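S-M checkpoint control protein RAD4 (Schizosaccharomyces pombe, PDB 4BMD) acts as an essential DNA replication factor and checkpoint adaptor coupling S phase to mitosis, this chain being the fragment with its third and fourth BRCT domains. Local coordinates at residues S111-F117 against R144-N150; E78-Y83 against G119-H124; L103-F107 against I182-F188. One frame throughout, in Å; residues are numbered along the deposited sequence.

Interaction 1 (S111-F117 against R144-N150); sequences SIHLTGF and RSILLVN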
loop_
_atom_site.group_PDB
_atom_site.type_symbol
_atom_site.label_atom_id
_atom_site.label_comp_id
_atom_site.label_asym_id
_atom_site.label_seq_id
_atom_site.Cartn_x
_atom_site.Cartn_y
_atom_site.Cartn_z
ATOM N N SER A 111 -12.743 -8.986 8.644
ATOM C CA SER A 111 -11.542 -9.659 9.120
ATOM C C SER A 111 -10.825 -10.318 7.947
ATOM O O SER A 111 -11.377 -11.190 7.276
ATOM C CB SER A 111 -11.891 -10.695 10.190
ATOM O OG SER A 111 -12.852 -11.620 9.711
ATOM N N ILE A 112 -9.590 -9.893 7.697
ATOM C CA ILE A 112 -8.847 -10.365 6.533
ATOM C C ILE A 112 -7.522 -11.029 6.895
ATOM O O ILE A 112 -6.754 -10.507 7.703
ATOM C CB ILE A 112 -8.566 -9.205 5.548
ATOM C CG1 ILE A 112 -9.851 -8.431 5.245
ATOM C CG2 ILE A 112 -7.937 -9.724 4.262
ATOM C CD1 ILE A 112 -9.660 -7.281 4.277
ATOM N N HIS A 113 -7.263 -12.184 6.289
ATOM C CA HIS A 113 -5.970 -12.844 6.409
ATOM C C HIS A 113 -5.286 -12.893 5.047
ATOM O O HIS A 113 -5.919 -13.207 4.038
ATOM C CB HIS A 113 -6.123 -14.259 6.973
ATOM C CG HIS A 113 -4.838 -15.025 7.026
ATOM N ND1 HIS A 113 -3.785 -14.657 7.836
ATOM C CD2 HIS A 113 -4.430 -16.129 6.358
ATOM C CE1 HIS A 113 -2.786 -15.505 7.669
ATOM N NE2 HIS A 113 -3.151 -16.408 6.777
ATOM N N LEU A 114 -3.993 -12.586 5.024
ATOM C CA LEU A 114 -3.243 -12.499 3.774
ATOM C C LEU A 114 -2.368 -13.728 3.549
ATOM O O LEU A 114 -1.767 -14.253 4.485
ATOM C CB LEU A 114 -2.370 -11.242 3.773
ATOM C CG LEU A 114 -3.067 -9.933 4.145
ATOM C CD1 LEU A 114 -2.064 -8.789 4.237
ATOM C CD2 LEU A 114 -4.160 -9.608 3.142
ATOM N N THR A 115 -2.292 -14.177 2.299
ATOM C CA THR A 115 -1.440 -15.308 1.945
ATOM C C THR A 115 -0.779 -15.102 0.581
ATOM O O THR A 115 -1.419 -14.650 -0.370
ATOM C CB THR A 115 -2.221 -16.645 1.969
ATOM O OG1 THR A 115 -1.347 -17.722 1.608
ATOM C CG2 THR A 115 -3.401 -16.607 1.005
ATOM N N GLY A 116 0.509 -15.422 0.496
ATOM C CA GLY A 116 1.248 -15.284 -0.747
ATOM C C GLY A 116 2.056 -14.001 -0.835
ATOM O O GLY A 116 2.768 -13.779 -1.814
ATOM N N PHE A 117 1.944 -13.156 0.185
ATOM C CA PHE A 117 2.682 -11.898 0.223
ATOM C C PHE A 117 3.914 -12.018 1.117
ATOM O O PHE A 117 3.878 -12.684 2.151
ATOM C CB PHE A 117 1.786 -10.764 0.725
ATOM C CG PHE A 117 0.539 -10.569 -0.088
ATOM C CD1 PHE A 117 0.554 -9.779 -1.226
ATOM C CD2 PHE A 117 -0.650 -11.171 0.288
ATOM C CE1 PHE A 117 -0.594 -9.597 -1.976
ATOM C CE2 PHE A 117 -1.800 -10.994 -0.458
ATOM C CZ PHE A 117 -1.771 -10.205 -1.589
ATOM N N ARG A 144 -12.817 -15.847 9.719
ATOM C CA ARG A 144 -12.278 -14.779 8.886
ATOM C C ARG A 144 -13.273 -14.438 7.783
ATOM O O ARG A 144 -13.896 -15.329 7.204
ATOM C CB ARG A 144 -10.942 -15.191 8.264
ATOM C CG ARG A 144 -9.886 -15.606 9.267
ATOM C CD ARG A 144 -9.401 -14.431 10.097
ATOM N NE ARG A 144 -8.415 -14.854 11.085
ATOM C CZ ARG A 144 -8.712 -15.199 12.333
ATOM N NH1 ARG A 144 -9.970 -15.166 12.749
ATOM N NH2 ARG A 144 -7.751 -15.575 13.166
ATOM N N SER A 145 -13.422 -13.151 7.496
ATOM C CA SER A 145 -14.313 -12.712 6.432
ATOM C C SER A 145 -13.720 -13.048 5.071
ATOM O O SER A 145 -14.421 -13.520 4.176
ATOM C CB SER A 145 -14.555 -11.203 6.519
ATOM O OG SER A 145 -14.985 -10.821 7.813
ATOM N N ILE A 146 -12.422 -12.801 4.924
ATOM C CA ILE A 146 -11.756 -12.905 3.631
ATOM C C ILE A 146 -10.363 -13.516 3.746
ATOM O O ILE A 146 -9.572 -13.122 4.603
ATOM C CB ILE A 146 -11.597 -11.510 2.981
ATOM C CG1 ILE A 146 -12.959 -10.904 2.641
ATOM C CG2 ILE A 146 -10.725 -11.584 1.735
ATOM C CD1 ILE A 146 -12.878 -9.462 2.184
ATOM N N LEU A 147 -10.072 -14.483 2.883
ATOM C CA LEU A 147 -8.700 -14.920 2.668
ATOM C C LEU A 147 -8.196 -14.265 1.390
ATOM O O LEU A 147 -8.592 -14.655 0.291
ATOM C CB LEU A 147 -8.614 -16.440 2.541
ATOM C CG LEU A 147 -7.214 -16.964 2.199
ATOM C CD1 LEU A 147 -6.241 -16.692 3.341
ATOM C CD2 LEU A 147 -7.242 -18.443 1.850
ATOM N N LEU A 148 -7.338 -13.261 1.535
ATOM C CA LEU A 148 -6.839 -12.516 0.384
ATOM C C LEU A 148 -5.585 -13.166 -0.194
ATOM O O LEU A 148 -4.546 -13.227 0.462
ATOM C CB LEU A 148 -6.566 -11.059 0.761
ATOM C CG LEU A 148 -6.437 -10.087 -0.413
ATOM C CD1 LEU A 148 -7.743 -10.018 -1.193
ATOM C CD2 LEU A 148 -6.024 -8.707 0.066
ATOM N N VAL A 149 -5.690 -13.643 -1.430
ATOM C CA VAL A 149 -4.624 -14.418 -2.054
ATOM C C VAL A 149 -3.815 -13.613 -3.068
ATOM O O VAL A 149 -4.379 -12.935 -3.930
ATOM C CB VAL A 149 -5.199 -15.664 -2.753
ATOM C CG1 VAL A 149 -4.082 -16.502 -3.360
ATOM C CG2 VAL A 149 -6.017 -16.486 -1.771
ATOM N N ASN A 150 -2.491 -13.691 -2.961
ATOM C CA ASN A 150 -1.604 -13.050 -3.924
ATOM C C ASN A 150 -1.475 -13.894 -5.185
ATOM O O ASN A 150 -0.713 -14.859 -5.220
ATOM C CB ASN A 150 -0.221 -12.815 -3.315
ATOM C CG ASN A 150 0.704 -12.044 -4.243
ATOM O OD1 ASN A 150 0.262 -11.443 -5.222
ATOM N ND2 ASN A 150 1.995 -12.057 -3.934
#
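The side-chain amide of Asn150 reaches across to the backbone of Gly116, ND2 donating to Gly116 O at 2.8 Å. The carbonyl oxygen lies in the plane of the amide, whereas the donor stands above the plane of the carbonyl. Asn150 CB sits over the middle of the Phe117 ring face, 3.5 Å from its centroid, and with CG anti to the backbone N (chi1 -175°) the amide runs on past the CD1-CE1 side, its plane 6° from that of the ring. Asn150 OD1 accepts from Asn152 N, two residues further on, which leaves the amide little freedom to rotate. The edge of the same ring meets Leu148 O, with Phe117 CE2 3.7 Å away. Shortening Phe117 to an alanine would probably leave Asn150 CB and the start of its amide without their support and open a gap toward Leu125 and Val176. These groups close one end of a parallel strand pair, 111-115 beside 146-149, the two central strands of the four-stranded BRCT 4 sheet. The backbone ladder runs from Ile146 N to Ser111 O at 3.0 Å through to Asn150 N on Thr115 O, and the short strand axes cross at -28°. Ile112, Leu114, Ile146 and Leu148 share one face; there Leu114 CD2 lies alongside Leu148 CB at 3.7 Å, covered by helices 119-131 and 177-185. On the other face, against helix 157-168, the edge of the His113 ring brings CD2 to Leu147 CD1 at 3.6 Å, while its nitrogens bond to His137 O and Lys162 NZ. The methyl CG2 of Thr115 rests on the same Leu147 CD1, at 3.7 Å, and its hydroxyl is bonded to Thr159 OG1.

Interaction 2 (E78-Y83 against G119-H124); sequences ERCLYY and GEELSH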
loop_
_atom_site.group_PDB
_atom_site.type_symbol
_atom_site.label_atom_id
_atom_site.label_comp_id
_atom_site.label_asym_id
_atom_site.label_seq_id
_atom_site.Cartn_x
_atom_site.Cartn_y
_atom_site.Cartn_z
ATOM N N GLU A 78 10.569 3.777 0.737
ATOM C CA GLU A 78 10.886 2.510 1.386
ATOM C C GLU A 78 11.073 1.392 0.366
ATOM O O GLU A 78 11.947 0.538 0.524
ATOM C CB GLU A 78 9.792 2.135 2.386
ATOM C CG GLU A 78 9.560 3.177 3.469
ATOM C CD GLU A 78 8.444 2.792 4.419
ATOM O OE1 GLU A 78 7.932 1.657 4.312
ATOM O OE2 GLU A 78 8.075 3.626 5.274
ATOM N N ARG A 79 10.252 1.400 -0.679
ATOM C CA ARG A 79 10.364 0.408 -1.743
ATOM C C ARG A 79 11.664 0.583 -2.515
ATOM O O ARG A 79 12.296 -0.396 -2.908
ATOM C CB ARG A 79 9.173 0.498 -2.701
ATOM C CG ARG A 79 7.904 -0.153 -2.180
ATOM C CD ARG A 79 6.800 -0.102 -3.222
ATOM N NE ARG A 79 7.242 -0.628 -4.512
ATOM C CZ ARG A 79 7.154 -1.905 -4.868
ATOM N NH1 ARG A 79 6.639 -2.795 -4.031
ATOM N NH2 ARG A 79 7.580 -2.293 -6.062
ATOM N N CYS A 80 12.056 1.835 -2.726
ATOM C CA CYS A 80 13.288 2.141 -3.443
ATOM C C CYS A 80 14.519 1.636 -2.697
ATOM O O CYS A 80 15.491 1.205 -3.313
ATOM C CB CYS A 80 13.407 3.646 -3.699
ATOM S SG CYS A 80 12.352 4.265 -5.032
ATOM N N LEU A 81 14.468 1.687 -1.372
ATOM C CA LEU A 81 15.583 1.236 -0.547
ATOM C C LEU A 81 15.595 -0.283 -0.407
ATOM O O LEU A 81 16.659 -0.897 -0.318
ATOM C CB LEU A 81 15.518 1.883 0.837
ATOM C CG LEU A 81 15.507 3.411 0.884
ATOM C CD1 LEU A 81 15.440 3.889 2.323
ATOM C CD2 LEU A 81 16.726 3.987 0.180
ATOM N N TYR A 82 14.408 -0.880 -0.387
ATOM C CA TYR A 82 14.268 -2.322 -0.210
ATOM C C TYR A 82 14.870 -3.089 -1.382
ATOM O O TYR A 82 15.544 -4.101 -1.191
ATOM C CB TYR A 82 12.793 -2.695 -0.038
ATOM C CG TYR A 82 12.557 -4.127 0.395
ATOM C CD1 TYR A 82 12.491 -4.462 1.741
ATOM C CD2 TYR A 82 12.393 -5.141 -0.542
ATOM C CE1 TYR A 82 12.273 -5.768 2.144
ATOM C CE2 TYR A 82 12.174 -6.448 -0.150
ATOM C CZ TYR A 82 12.115 -6.756 1.194
ATOM O OH TYR A 82 11.898 -8.057 1.590
ATOM N N TYR A 83 14.625 -2.602 -2.594
ATOM C CA TYR A 83 15.127 -3.259 -3.796
ATOM C C TYR A 83 16.326 -2.518 -4.382
ATOM O O TYR A 83 16.854 -2.901 -5.427
ATOM C CB TYR A 83 14.016 -3.390 -4.839
ATOM C CG TYR A 83 12.812 -4.162 -4.348
ATOM C CD1 TYR A 83 12.775 -5.548 -4.418
ATOM C CD2 TYR A 83 11.714 -3.504 -3.810
ATOM C CE1 TYR A 83 11.677 -6.258 -3.969
ATOM C CE2 TYR A 83 10.612 -4.204 -3.359
ATOM C CZ TYR A 83 10.599 -5.581 -3.440
ATOM O OH TYR A 83 9.502 -6.280 -2.992
ATOM N N GLY A 119 7.772 -9.910 2.600
ATOM C CA GLY A 119 8.622 -8.742 2.744
ATOM C C GLY A 119 7.906 -7.416 2.916
ATOM O O GLY A 119 6.983 -7.293 3.719
ATOM N N GLU A 120 8.345 -6.422 2.150
ATOM C CA GLU A 120 7.820 -5.067 2.262
ATOM C C GLU A 120 6.388 -4.950 1.749
ATOM O O GLU A 120 5.611 -4.134 2.246
ATOM C CB GLU A 120 8.733 -4.074 1.532
ATOM C CG GLU A 120 8.993 -4.403 0.065
ATOM C CD GLU A 120 7.914 -3.874 -0.864
ATOM O OE1 GLU A 120 7.208 -2.918 -0.477
ATOM O OE2 GLU A 120 7.774 -4.412 -1.983
ATOM N N GLU A 121 6.045 -5.763 0.754
ATOM C CA GLU A 121 4.710 -5.715 0.173
ATOM C C GLU A 121 3.672 -6.163 1.192
ATOM O O GLU A 121 2.606 -5.559 1.308
ATOM C CB GLU A 121 4.622 -6.577 -1.088
ATOM C CG GLU A 121 3.317 -6.397 -1.852
ATOM C CD GLU A 121 3.226 -7.280 -3.080
ATOM O OE1 GLU A 121 3.942 -8.303 -3.136
ATOM O OE2 GLU A 121 2.437 -6.949 -3.991
ATOM N N LEU A 122 3.997 -7.218 1.934
ATOM C CA LEU A 122 3.121 -7.719 2.987
ATOM C C LEU A 122 2.935 -6.677 4.082
ATOM O O LEU A 122 1.818 -6.442 4.543
ATOM C CB LEU A 122 3.690 -9.004 3.590
ATOM C CG LEU A 122 2.993 -9.526 4.849
ATOM C CD1 LEU A 122 1.531 -9.844 4.572
ATOM C CD2 LEU A 122 3.717 -10.747 5.391
ATOM N N SER A 123 4.037 -6.057 4.490
ATOM C CA SER A 123 4.015 -5.052 5.546
ATOM C C SER A 123 3.170 -3.843 5.157
ATOM O O SER A 123 2.354 -3.369 5.946
ATOM C CB SER A 123 5.438 -4.609 5.889
ATOM O OG SER A 123 5.435 -3.658 6.940
ATOM N N HIS A 124 3.368 -3.352 3.938
ATOM C CA HIS A 124 2.611 -2.210 3.438
ATOM C C HIS A 124 1.137 -2.552 3.249
ATOM O O HIS A 124 0.262 -1.714 3.474
ATOM C CB HIS A 124 3.204 -1.708 2.121
ATOM C CG HIS A 124 4.544 -1.056 2.270
ATOM N ND1 HIS A 124 5.472 -1.023 1.253
ATOM C CD2 HIS A 124 5.107 -0.408 3.316
ATOM C CE1 HIS A 124 6.554 -0.386 1.667
ATOM N NE2 HIS A 124 6.358 -0.002 2.917
HETATM O O HOH W 1 4.642 -2.517 -1.484
HETATM O O HOH W 2 8.500 -7.553 -0.880
#
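Two turns in the Glu120 side chain, a chi1 of 55° that sets CG between the backbone N and the carbonyl carbon and a bend of 85° at chi2, fold the carboxylate toward Arg79 and Tyr83 while laying CG over Tyr82. CG sits above the centre of the Tyr82 ring, 3.6 Å from the centroid, in a CH-pi contact. One oxygen then takes two partners: Glu120 OE2 accepts from Tyr83 OH at 2.7 Å on its anti lone pair and forms a salt bridge with Arg79 NH1 at 2.8 Å. The Tyr83 ring stands nearly upright to the carboxylate, their planes 83° apart, and offers OE2 its edge. A water links the other oxygen back to the arginine, donating to Glu120 OE1 at 2.8 Å and accepting from Arg79 NH1; the guanidinium also makes a cation-pi contact with Phe87. One helical turn further on, His124 NE2 donates to Glu78 OE1 at 2.7 Å, nearly in the imidazole plane, while the His124 ring stacks with Trp75. The contact joins the last helix of BRCT 3, 74-82, to the first long helix of BRCT 4, 119-131. The two run roughly antiparallel with their short axes 10.8 Å apart, so the domains meet here through long polar side chains. Although Glu120 is buried, the salt bridge to Arg79 and the bond from Tyr83 probably favour its ionised form, and Glu78 would be expected to favour a protonated His124, so charge pairing probably contributes here alongside the packing of Tyr82.

Interaction 3 (L103-F107 against I182-F188); sequences LVPYF and IIQSGKF
Leu103, near the start of the short helix 104-107, faces Phe188 with their CA atoms 6.4 Å apart, on a chain that leaves helix 177-185 at Gly186, which has positive phi. A chi1 of -168° swings the Phe188 ring away from its own backbone N and against Tyr106 and Phe107. With Phe107 it makes a T-shaped pair, the Phe188 edge meeting the Phe107 face, with centroids 5.1 Å apart and planes at 85°. Over the Phe188 face lies Tyr106 CB, 3.6 Å from the centroid; the Tyr106 ring itself is tilted by only 21° but slid aside, so that the rings barely overlap. Leu103 makes its nearest contacts through CD2, which touches Phe188 N at 3.5 Å, Gly186 O at 3.6 Å and Ile182 CG2 at 4.1 Å. Ile182 CG2 also reaches the edge of the Phe107 ring, 4.0 Å from CZ. No hydrogen bond spans the contact, which is an aromatic and aliphatic cluster. Both segments belong to BRCT 4: helix 104-107, which leads into strand 111-115, is thereby fastened to the end of helix 177-185, the domain's last helix, where Phe107 also packs on Leu179 and Phe188 on Trp178.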
loop_
_atom_site.group_PDB
_atom_site.type_symbol
_atom_site.label_atom_id
_atom_site.label_comp_id
_atom_site.label_asym_id
_atom_site.label_seq_id
_atom_site.Cartn_x
_atom_site.Cartn_y
_atom_site.Cartn_z
ATOM N N LEU A 103 -13.930 4.965 1.898
ATOM C CA LEU A 103 -13.776 3.518 1.787
ATOM C C LEU A 103 -13.862 2.840 3.149
ATOM O O LEU A 103 -14.159 1.649 3.240
ATOM C CB LEU A 103 -12.445 3.169 1.119
ATOM C CG LEU A 103 -12.318 3.508 -0.366
ATOM C CD1 LEU A 103 -10.910 3.223 -0.860
ATOM C CD2 LEU A 103 -13.339 2.728 -1.177
ATOM N N VAL A 104 -13.600 3.609 4.202
ATOM C CA VAL A 104 -13.574 3.086 5.569
ATOM C C VAL A 104 -14.842 2.346 6.031
ATOM O O VAL A 104 -14.738 1.245 6.574
ATOM C CB VAL A 104 -13.183 4.179 6.596
ATOM C CG1 VAL A 104 -13.083 3.587 7.994
ATOM C CG2 VAL A 104 -11.870 4.831 6.196
ATOM N N PRO A 105 -16.039 2.934 5.822
ATOM C CA PRO A 105 -17.237 2.221 6.290
ATOM C C PRO A 105 -17.458 0.889 5.577
ATOM O O PRO A 105 -18.188 0.037 6.081
ATOM C CB PRO A 105 -18.378 3.185 5.947
ATOM C CG PRO A 105 -17.733 4.518 5.829
ATOM C CD PRO A 105 -16.383 4.251 5.256
ATOM N N TYR A 106 -16.830 0.717 4.418
ATOM C CA TYR A 106 -16.975 -0.508 3.644
ATOM C C TYR A 106 -16.056 -1.627 4.135
ATOM O O TYR A 106 -16.430 -2.799 4.105
ATOM C CB TYR A 106 -16.727 -0.231 2.161
ATOM C CG TYR A 106 -17.776 0.645 1.515
ATOM C CD1 TYR A 106 -18.947 0.098 1.005
ATOM C CD2 TYR A 106 -17.594 2.017 1.411
ATOM C CE1 TYR A 106 -19.908 0.893 0.412
ATOM C CE2 TYR A 106 -18.551 2.821 0.818
ATOM C CZ TYR A 106 -19.705 2.252 0.321
ATOM O OH TYR A 106 -20.662 3.046 -0.271
ATOM N N PHE A 107 -14.856 -1.266 4.581
ATOM C CA PHE A 107 -13.905 -2.252 5.091
ATOM C C PHE A 107 -14.136 -2.553 6.566
ATOM O O PHE A 107 -13.595 -3.522 7.100
ATOM C CB PHE A 107 -12.464 -1.781 4.886
ATOM C CG PHE A 107 -11.974 -1.911 3.472
ATOM C CD1 PHE A 107 -11.444 -3.108 3.017
ATOM C CD2 PHE A 107 -12.034 -0.836 2.602
ATOM C CE1 PHE A 107 -10.990 -3.232 1.719
ATOM C CE2 PHE A 107 -11.580 -0.954 1.303
ATOM C CZ PHE A 107 -11.058 -2.154 0.860
ATOM N N ILE A 182 -10.002 -1.754 -6.119
ATOM C CA ILE A 182 -10.617 -0.829 -5.173
ATOM C C ILE A 182 -9.683 0.345 -4.885
ATOM O O ILE A 182 -10.104 1.502 -4.894
ATOM C CB ILE A 182 -10.988 -1.537 -3.855
ATOM C CG1 ILE A 182 -12.076 -2.584 -4.106
ATOM C CG2 ILE A 182 -11.450 -0.529 -2.810
ATOM C CD1 ILE A 182 -12.555 -3.279 -2.852
ATOM N N ILE A 183 -8.414 0.036 -4.639
ATOM C CA ILE A 183 -7.404 1.053 -4.365
ATOM C C ILE A 183 -7.243 2.017 -5.535
ATOM O O ILE A 183 -7.252 3.235 -5.354
ATOM C CB ILE A 183 -6.035 0.409 -4.058
ATOM C CG1 ILE A 183 -6.094 -0.377 -2.749
ATOM C CG2 ILE A 183 -4.950 1.467 -3.982
ATOM C CD1 ILE A 183 -6.383 0.480 -1.547
ATOM N N GLN A 184 -7.104 1.463 -6.735
ATOM C CA GLN A 184 -6.859 2.264 -7.930
ATOM C C GLN A 184 -8.070 3.092 -8.351
ATOM O O GLN A 184 -7.929 4.256 -8.721
ATOM C CB GLN A 184 -6.394 1.373 -9.084
ATOM C CG GLN A 184 -4.997 0.801 -8.897
ATOM C CD GLN A 184 -4.594 -0.135 -10.018
ATOM O OE1 GLN A 184 -5.052 -1.277 -10.082
ATOM N NE2 GLN A 184 -3.736 0.344 -10.910
ATOM N N SER A 185 -9.256 2.493 -8.293
ATOM C CA SER A 185 -10.475 3.186 -8.701
ATOM C C SER A 185 -10.978 4.129 -7.613
ATOM O O SER A 185 -11.612 5.142 -7.903
ATOM C CB SER A 185 -11.571 2.186 -9.074
ATOM O OG SER A 185 -11.982 1.437 -7.943
ATOM N N GLY A 186 -10.695 3.788 -6.360
ATOM C CA GLY A 186 -11.122 4.602 -5.236
ATOM C C GLY A 186 -12.536 4.290 -4.786
ATOM O O GLY A 186 -13.093 4.983 -3.934
ATOM N N LYS A 187 -13.120 3.242 -5.359
ATOM C CA LYS A 187 -14.477 2.840 -5.008
ATOM C C LYS A 187 -14.540 1.371 -4.606
ATOM O O LYS A 187 -13.902 0.520 -5.224
ATOM C CB LYS A 187 -15.438 3.118 -6.167
ATOM C CG LYS A 187 -15.557 4.594 -6.520
ATOM C CD LYS A 187 -16.527 4.824 -7.666
ATOM C CE LYS A 187 -16.617 6.300 -8.019
ATOM N NZ LYS A 187 -17.539 6.545 -9.161
ATOM N N PHE A 188 -15.317 1.083 -3.567
ATOM C CA PHE A 188 -15.437 -0.274 -3.048
ATOM C C PHE A 188 -16.208 -1.177 -4.009
ATOM O O PHE A 188 -17.063 -0.715 -4.763
ATOM C CB PHE A 188 -16.114 -0.255 -1.676
ATOM C CG PHE A 188 -16.021 -1.557 -0.934
ATOM C CD1 PHE A 188 -14.849 -1.917 -0.285
ATOM C CD2 PHE A 188 -17.105 -2.416 -0.875
ATOM C CE1 PHE A 188 -14.759 -3.113 0.405
ATOM C CE2 PHE A 188 -17.022 -3.614 -0.187
ATOM C CZ PHE A 188 -15.848 -3.963 0.453
#

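In the fold
Interactions 1 and 3 both belong to BRCT 4, whereas interaction 2 joins BRCT 3 to it. Along the chain, 78-83 comes first, followed by 103-107, 111-117, 119-124, 144-150 and 182-188, so interaction 3 brings together the two ends of the stretch that contains the strand pair of interaction 1. The centres of interactions 1 and 2 are about 19 Å apart, yet they touch where Leu114 of the strand packs on Leu122 of the helix that follows it. Between centres, interaction 3 lies about 17 Å from interaction 1 and about 22 Å from interaction 2, the latter two on opposite sides of the chain's centre. Two contacts thus hold BRCT 4 together internally, and the other, sharing helix 119-131 with its core, joins it to BRCT 3.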